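Local coordinates for cupin type-2 domain-containing protein (PDB 1YHF) that is of unknown function but belongs to the cupin superfamily, whose small beta-barrel domain serves many different enzymes and binding proteins, at residues Ala62-Leu67 with Met106-Val111. Numbering follows the deposited sequence.
Sequences AMVTIL and MLLVVV
Met-106, present as selenomethionine, lies across from Ile-66 and Val-64 where two antiparallel strands, 62-67 and 106-111, run side by side. Its CB packs against Ile-66 CD1 at 3.9 Å and also lies close to the carbonyl oxygen of Thr-65. At CG the chain falls between the backbone N and the carbonyl carbon (chi1 61°), then runs extended, and this lifts SE off the sheet and partway along the strand, beside Val-64 CG1, 3.7 Å away. Beyond SE the terminal methyl CE turns away from strand 62-67; the side chain also touches Phe-45 of strand 40-47. A long unbranched chain suits this place, because it can reach from one residue of the facing strand to the next on the same face. The other branch of Val-64, CG2, meets Leu-108 CD1 at 3.7 Å, and the small CB of Ala-62 leaves room for both Leu-108 CD1 and Val-110 CG2. Strand 70-75 covers Val-64 and Ile-66 through Ile-73 and Ala-71, so this apolar face looks into the protein.

Four N-H...O bonds, two per pair, join Met-63 with Val-109 and Thr-65 with Leu-107. On the other face, Leu-107 O accepts from Thr-65 N and from a water that also bonds Thr-65 OG1 (2.8 Å); the same hydroxyl bonds Thr-87 OG1. Threonine thus combines strand-favouring beta-branching with a polar tip for this more open face. Strand 40-47 lies next to 104-111 and strand 87-90 next to 61-68, so the pair sits inside one antiparallel sheet of the cupin beta-barrel.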
ATOM      1  N   ALA A  62      -3.539  -2.831  -8.717  1.00 25.59           N
ATOM      2  CA  ALA A  62      -2.959  -2.403  -7.459  1.00 26.39           C
ATOM      3  C   ALA A  62      -2.750  -3.606  -6.541  1.00 27.48           C
ATOM      4  O   ALA A  62      -3.705  -4.196  -6.004  1.00 27.58           O
ATOM      5  CB  ALA A  62      -3.878  -1.353  -6.800  1.00 26.86           C
HETATM    6  N   MSE A  63      -1.497  -3.990  -6.357  1.00 27.74           N
HETATM    7  CA  MSE A  63      -1.225  -5.170  -5.554  1.00 29.03           C
HETATM    8  C   MSE A  63      -0.955  -4.713  -4.135  1.00 27.86           C
HETATM    9  O   MSE A  63      -0.137  -3.824  -3.911  1.00 26.57           O
HETATM   10  CB  MSE A  63      -0.042  -5.951  -6.105  1.00 28.25           C
HETATM   11  CG  MSE A  63       0.281  -7.170  -5.289  1.00 30.17           C
HETATM   12 SE   MSE A  63       1.595  -8.329  -6.124  0.82 34.30          SE
HETATM   13  CE  MSE A  63       3.177  -7.171  -6.103  1.00 30.38           C
ATOM     14  N   VAL A  64      -1.677  -5.321  -3.196  1.00 27.78           N
ATOM     15  CA  VAL A  64      -1.555  -4.994  -1.788  1.00 27.61           C
ATOM     16  C   VAL A  64      -0.964  -6.174  -1.063  1.00 28.12           C
ATOM     17  O   VAL A  64      -1.530  -7.271  -1.109  1.00 28.01           O
ATOM     18  CB  VAL A  64      -2.937  -4.682  -1.153  1.00 28.39           C
ATOM     19  CG1 VAL A  64      -2.809  -4.488   0.368  1.00 26.40           C
ATOM     20  CG2 VAL A  64      -3.553  -3.462  -1.794  1.00 26.79           C
ATOM     21  N   THR A  65       0.155  -5.937  -0.379  1.00 27.75           N
ATOM     22  CA  THR A  65       0.781  -6.954   0.444  1.00 27.81           C
ATOM     23  C   THR A  65       0.779  -6.453   1.893  1.00 27.65           C
ATOM     24  O   THR A  65       1.347  -5.397   2.182  1.00 27.04           O
ATOM     25  CB  THR A  65       2.192  -7.290  -0.107  1.00 28.16           C
ATOM     26  OG1 THR A  65       2.058  -8.020  -1.349  1.00 27.58           O
ATOM     27  CG2 THR A  65       2.979  -8.105   0.853  1.00 28.48           C
ATOM     28  N   ILE A  66       0.086  -7.189   2.768  1.00 26.60           N
ATOM     29  CA  ILE A  66      -0.064  -6.808   4.163  1.00 27.08           C
ATOM     30  C   ILE A  66       1.157  -7.283   4.947  1.00 27.32           C
ATOM     31  O   ILE A  66       1.499  -8.483   4.964  1.00 27.71           O
ATOM     32  CB  ILE A  66      -1.437  -7.280   4.769  1.00 26.75           C
ATOM     33  CG1 ILE A  66      -2.613  -6.638   4.013  1.00 27.30           C
ATOM     34  CG2 ILE A  66      -1.545  -6.990   6.286  1.00 26.98           C
ATOM     35  CD1 ILE A  66      -2.704  -5.139   4.111  1.00 27.68           C
ATOM     36  N   LEU A  67       1.833  -6.322   5.565  1.00 27.31           N
ATOM     37  CA  LEU A  67       3.108  -6.583   6.216  1.00 26.98           C
ATOM     38  C   LEU A  67       2.969  -6.849   7.705  1.00 27.87           C
ATOM     39  O   LEU A  67       3.854  -7.462   8.320  1.00 26.81           O
ATOM     40  CB  LEU A  67       4.082  -5.425   5.967  1.00 26.66           C
ATOM     41  CG  LEU A  67       4.326  -4.992   4.527  1.00 25.81           C
ATOM     42  CD1 LEU A  67       5.256  -3.762   4.524  1.00 25.92           C
ATOM     43  CD2 LEU A  67       4.904  -6.160   3.703  1.00 25.65           C
HETATM   44  N   MSE A 106       1.403  -1.988   4.935  1.00 25.26           N
HETATM   45  CA  MSE A 106       1.314  -2.628   3.627  1.00 26.54           C
HETATM   46  C   MSE A 106       2.300  -2.096   2.602  1.00 26.08           C
HETATM   47  O   MSE A 106       2.743  -0.940   2.677  1.00 24.70           O
HETATM   48  CB  MSE A 106      -0.096  -2.472   3.041  1.00 27.04           C
HETATM   49  CG  MSE A 106      -0.534  -1.052   2.824  1.00 26.72           C
HETATM   50 SE   MSE A 106      -2.089  -1.031   1.591  0.85 32.21          SE
HETATM   51  CE  MSE A 106      -2.636   0.748   1.900  1.00 29.92           C
ATOM     52  N   LEU A 107       2.651  -2.957   1.653  1.00 25.41           N
ATOM     53  CA  LEU A 107       3.345  -2.512   0.468  1.00 25.97           C
ATOM     54  C   LEU A 107       2.273  -2.458  -0.622  1.00 25.49           C
ATOM     55  O   LEU A 107       1.532  -3.415  -0.819  1.00 24.93           O
ATOM     56  CB  LEU A 107       4.476  -3.479   0.080  1.00 24.95           C
ATOM     57  CG  LEU A 107       5.149  -3.175  -1.266  1.00 25.06           C
ATOM     58  CD1 LEU A 107       5.934  -1.837  -1.271  1.00 24.14           C
ATOM     59  CD2 LEU A 107       6.066  -4.329  -1.632  1.00 29.19           C
ATOM     60  N   LEU A 108       2.194  -1.322  -1.300  1.00 26.67           N
ATOM     61  CA  LEU A 108       1.236  -1.092  -2.360  1.00 26.35           C
ATOM     62  C   LEU A 108       1.974  -0.830  -3.673  1.00 26.81           C
ATOM     63  O   LEU A 108       2.734   0.125  -3.790  1.00 28.20           O
ATOM     64  CB  LEU A 108       0.310   0.082  -1.977  1.00 26.42           C
ATOM     65  CG  LEU A 108      -0.666   0.531  -3.074  1.00 27.81           C
ATOM     66  CD1 LEU A 108      -1.746  -0.535  -3.282  1.00 26.58           C
ATOM     67  CD2 LEU A 108      -1.299   1.909  -2.757  1.00 28.36           C
ATOM     68  N   VAL A 109       1.763  -1.703  -4.657  1.00 25.94           N
ATOM     69  CA  VAL A 109       2.410  -1.575  -5.938  1.00 25.85           C
ATOM     70  C   VAL A 109       1.288  -1.382  -6.979  1.00 25.46           C
ATOM     71  O   VAL A 109       0.453  -2.262  -7.187  1.00 25.03           O
ATOM     72  CB  VAL A 109       3.300  -2.803  -6.267  1.00 24.84           C
ATOM     73  CG1 VAL A 109       3.901  -2.663  -7.649  1.00 26.73           C
ATOM     74  CG2 VAL A 109       4.418  -2.961  -5.207  1.00 24.93           C
ATOM     75  N   VAL A 110       1.254  -0.205  -7.589  1.00 25.79           N
ATOM     76  CA  VAL A 110       0.206   0.099  -8.561  1.00 24.90           C
ATOM     77  C   VAL A 110       0.775   0.195  -9.967  1.00 26.62           C
ATOM     78  O   VAL A 110       1.494   1.168 -10.312  1.00 26.75           O
ATOM     79  CB  VAL A 110      -0.587   1.403  -8.205  1.00 25.65           C
ATOM     80  CG1 VAL A 110      -1.755   1.631  -9.213  1.00 22.58           C
ATOM     81  CG2 VAL A 110      -1.090   1.373  -6.760  1.00 24.43           C
ATOM     82  N   VAL A 111       0.396  -0.786 -10.796  1.00 26.12           N
ATOM     83  CA  VAL A 111       0.956  -0.909 -12.114  1.00 26.40           C
ATOM     84  C   VAL A 111      -0.048  -0.380 -13.141  1.00 27.02           C
ATOM     85  O   VAL A 111      -1.111  -0.967 -13.354  1.00 25.46           O
ATOM     86  CB  VAL A 111       1.444  -2.353 -12.409  1.00 26.15           C
ATOM     87  CG1 VAL A 111       2.116  -2.401 -13.787  1.00 26.45           C
ATOM     88  CG2 VAL A 111       2.451  -2.825 -11.292  1.00 24.88           C
TER
HETATM   89  O   HOH W   1       2.453  -5.652  -2.864  1.00 26.18           O